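Local coordinates for protein fumarate lyase (Mesorhizobium sp., PDB 3C8T) that belongs to the fumarate lyase superfamily, a group of largely helical enzymes whose subunits assemble into tetramers around long helical bundles, at residues D206-L211 with L217-I222. Residues are numbered along the deposited sequence; the frame is centred on the assembly and turned at random.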
ATOM      1  N   ASP A 206      21.682 -31.876  14.394  1.00 37.83           N
ATOM      2  CA  ASP A 206      21.204 -32.698  15.522  1.00 38.20           C
ATOM      3  C   ASP A 206      20.576 -31.828  16.612  1.00 36.31           C
ATOM      4  O   ASP A 206      19.470 -32.087  17.076  1.00 36.17           O
ATOM      5  CB  ASP A 206      22.359 -33.521  16.134  1.00 38.77           C
ATOM      6  CG  ASP A 206      23.006 -34.436  15.141  1.00 42.86           C
ATOM      7  OD1 ASP A 206      22.266 -35.007  14.296  1.00 47.00           O
ATOM      8  OD2 ASP A 206      24.258 -34.579  15.188  1.00 49.61           O
ATOM      9  N   VAL A 207      21.286 -30.784  17.010  1.00 35.82           N
ATOM     10  CA  VAL A 207      20.759 -29.829  18.000  1.00 35.17           C
ATOM     11  C   VAL A 207      19.425 -29.193  17.540  1.00 35.56           C
ATOM     12  O   VAL A 207      18.442 -29.171  18.284  1.00 34.65           O
ATOM     13  CB  VAL A 207      21.791 -28.747  18.294  1.00 34.73           C
ATOM     14  CG1 VAL A 207      21.244 -27.705  19.298  1.00 33.92           C
ATOM     15  CG2 VAL A 207      23.078 -29.393  18.801  1.00 34.86           C
ATOM     16  N   GLN A 208      19.416 -28.709  16.299  1.00 35.76           N
ATOM     17  CA  GLN A 208      18.269 -28.008  15.702  1.00 35.85           C
ATOM     18  C   GLN A 208      17.013 -28.876  15.723  1.00 36.31           C
ATOM     19  O   GLN A 208      15.925 -28.415  16.108  1.00 36.37           O
ATOM     20  CB  GLN A 208      18.606 -27.572  14.250  1.00 35.68           C
ATOM     21  CG  GLN A 208      17.530 -26.730  13.601  1.00 35.45           C
ATOM     22  CD  GLN A 208      17.737 -26.557  12.137  1.00 37.02           C
ATOM     23  OE1 GLN A 208      17.233 -27.353  11.351  1.00 37.25           O
ATOM     24  NE2 GLN A 208      18.482 -25.509  11.737  1.00 36.22           N
ATOM     25  N   ARG A 209      17.173 -30.125  15.301  1.00 36.30           N
ATOM     26  CA  ARG A 209      16.112 -31.125  15.339  1.00 37.34           C
ATOM     27  C   ARG A 209      15.660 -31.516  16.751  1.00 37.40           C
ATOM     28  O   ARG A 209      14.462 -31.618  17.012  1.00 38.03           O
ATOM     29  CB  ARG A 209      16.573 -32.369  14.589  1.00 38.27           C
ATOM     30  CG  ARG A 209      16.684 -32.143  13.109  1.00 41.67           C
ATOM     31  CD  ARG A 209      17.533 -33.220  12.474  1.00 47.05           C
ATOM     32  NE  ARG A 209      17.661 -32.996  11.032  1.00 47.99           N
ATOM     33  CZ  ARG A 209      18.622 -33.538  10.289  1.00 50.73           C
ATOM     34  NH1 ARG A 209      19.542 -34.315  10.858  1.00 48.43           N
ATOM     35  NH2 ARG A 209      18.679 -33.285   8.983  1.00 49.75           N
ATOM     36  N   GLU A 210      16.610 -31.756  17.653  1.00 37.29           N
ATOM     37  CA  GLU A 210      16.271 -31.996  19.054  1.00 37.28           C
ATOM     38  C   GLU A 210      15.486 -30.855  19.694  1.00 35.54           C
ATOM     39  O   GLU A 210      14.543 -31.079  20.461  1.00 35.94           O
ATOM     40  CB  GLU A 210      17.521 -32.282  19.882  1.00 37.71           C
ATOM     41  CG  GLU A 210      17.791 -33.733  20.042  1.00 41.66           C
ATOM     42  CD  GLU A 210      16.543 -34.509  20.478  1.00 47.22           C
ATOM     43  OE1 GLU A 210      16.090 -34.341  21.648  1.00 47.92           O
ATOM     44  OE2 GLU A 210      16.022 -35.278  19.631  1.00 48.60           O
ATOM     45  N   LEU A 211      15.907 -29.639  19.388  1.00 34.93           N
ATOM     46  CA  LEU A 211      15.278 -28.426  19.883  1.00 34.38           C
ATOM     47  C   LEU A 211      13.839 -28.273  19.377  1.00 33.68           C
ATOM     48  O   LEU A 211      12.966 -27.893  20.130  1.00 34.19           O
ATOM     49  CB  LEU A 211      16.131 -27.216  19.508  1.00 34.23           C
ATOM     50  CG  LEU A 211      15.612 -25.827  19.872  1.00 33.81           C
ATOM     51  CD1 LEU A 211      15.547 -25.698  21.356  1.00 33.67           C
ATOM     52  CD2 LEU A 211      16.543 -24.776  19.303  1.00 34.53           C
ATOM     53  N   LEU A 217       7.834 -28.072  17.826  1.00 34.08           N
ATOM     54  CA  LEU A 217       7.733 -27.319  16.572  1.00 32.64           C
ATOM     55  C   LEU A 217       8.216 -28.185  15.413  1.00 32.62           C
ATOM     56  O   LEU A 217       8.914 -29.200  15.637  1.00 32.03           O
ATOM     57  CB  LEU A 217       8.573 -26.031  16.665  1.00 32.30           C
ATOM     58  CG  LEU A 217       8.056 -24.988  17.665  1.00 31.81           C
ATOM     59  CD1 LEU A 217       9.087 -23.919  17.934  1.00 30.69           C
ATOM     60  CD2 LEU A 217       6.658 -24.356  17.232  1.00 33.21           C
ATOM     61  N   GLY A 218       7.882 -27.816  14.175  1.00 30.81           N
ATOM     62  CA  GLY A 218       8.509 -28.541  13.039  1.00 30.45           C
ATOM     63  C   GLY A 218       9.999 -28.157  12.956  1.00 30.80           C
ATOM     64  O   GLY A 218      10.467 -27.277  13.686  1.00 29.44           O
ATOM     65  N   VAL A 219      10.718 -28.820  12.057  1.00 30.76           N
ATOM     66  CA  VAL A 219      12.088 -28.524  11.701  1.00 30.41           C
ATOM     67  C   VAL A 219      12.058 -27.856  10.322  1.00 31.14           C
ATOM     68  O   VAL A 219      11.474 -28.401   9.393  1.00 31.96           O
ATOM     69  CB  VAL A 219      12.940 -29.839  11.621  1.00 31.88           C
ATOM     70  CG1 VAL A 219      14.401 -29.573  11.182  1.00 29.87           C
ATOM     71  CG2 VAL A 219      12.921 -30.622  12.970  1.00 28.19           C
ATOM     72  N   PRO A 220      12.680 -26.666  10.176  1.00 30.33           N
ATOM     73  CA  PRO A 220      12.731 -26.019   8.861  1.00 29.94           C
ATOM     74  C   PRO A 220      13.593 -26.815   7.893  1.00 30.30           C
ATOM     75  O   PRO A 220      14.494 -27.580   8.318  1.00 30.95           O
ATOM     76  CB  PRO A 220      13.433 -24.690   9.169  1.00 29.25           C
ATOM     77  CG  PRO A 220      14.335 -24.992  10.331  1.00 27.15           C
ATOM     78  CD  PRO A 220      13.409 -25.874  11.186  1.00 30.24           C
ATOM     79  N   SER A 221      13.351 -26.647   6.596  1.00 30.60           N
ATOM     80  CA  SER A 221      14.212 -27.288   5.600  1.00 30.38           C
ATOM     81  C   SER A 221      15.676 -26.750   5.708  1.00 30.11           C
ATOM     82  O   SER A 221      16.644 -27.488   5.522  1.00 29.03           O
ATOM     83  CB  SER A 221      13.674 -27.036   4.206  1.00 30.30           C
ATOM     84  OG  SER A 221      13.261 -25.700   4.084  1.00 32.04           O
ATOM     85  N   ILE A 222      15.779 -25.451   6.013  1.00 29.16           N
ATOM     86  CA  ILE A 222      17.039 -24.731   6.184  1.00 28.09           C
ATOM     87  C   ILE A 222      16.729 -23.397   6.913  1.00 28.44           C
ATOM     88  O   ILE A 222      15.560 -22.917   6.953  1.00 27.85           O
ATOM     89  CB  ILE A 222      17.773 -24.507   4.795  1.00 28.39           C
ATOM     90  CG1 ILE A 222      19.235 -24.033   4.959  1.00 27.74           C
ATOM     91  CG2 ILE A 222      16.950 -23.554   3.874  1.00 26.72           C
ATOM     92  CD1 ILE A 222      20.080 -24.209   3.676  1.00 26.79           C
TER
HETATM   93  O   HOH W   1      17.116 -28.230   8.881  1.00 37.64           O
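A short helix folds against the loop that leaves it: Gln-208 and Arg-209 of helix 204-215 meet Val-219 and Pro-220, on the way to helix 229-255. The chain doubles back here, and Arg-209 and Val-219 come closest in the backbone, with CA atoms 6.0 Å apart. Val-219 points at the helix, and one of its methyls sits between the side chains of Gln-208 and Arg-209. This methyl, Val-219 CG1, lies 3.6 Å from Gln-208 OE1 and 3.9 Å from Arg-209 CG. The other methyl, Val-219 CG2, lies against Arg-209 alone, 4.0 Å from Arg-209 CA. Beyond CG, the arginine chain runs on extended; its NH2 makes a weak hydrogen bond to Asn-438 of the second subunit. Gln-208 leaves the helix with its CG turned opposite the backbone N (chi1 -175°) and stays extended to the amide. This carries Gln-208 OE1 across to the loop, where it also lies 3.9 Å from Pro-220 CG. A water joins the two segments at this end. The water is hydrogen-bonded to Gln-208 OE1 (2.6 Å) and to Pro-220 O (2.8 Å). The other end of the amide is held too, since Gln-208 NE2 hydrogen-bonds to the backbone O of Phe-190. The amide is thus gripped from both its oxygen and its nitrogen, which should fix its rotation. Further along the loop, Ser-221 O accepts a hydrogen bond from Asn-438 ND2 of the second subunit. The contact is partly buried, and its centre lies about 29 Å from the centre of the chain. The loop after helix 204-215 folds back along it, joined by a water bridge, beside a subunit interface of the tetrameric, mainly helical fumarate lyase fold.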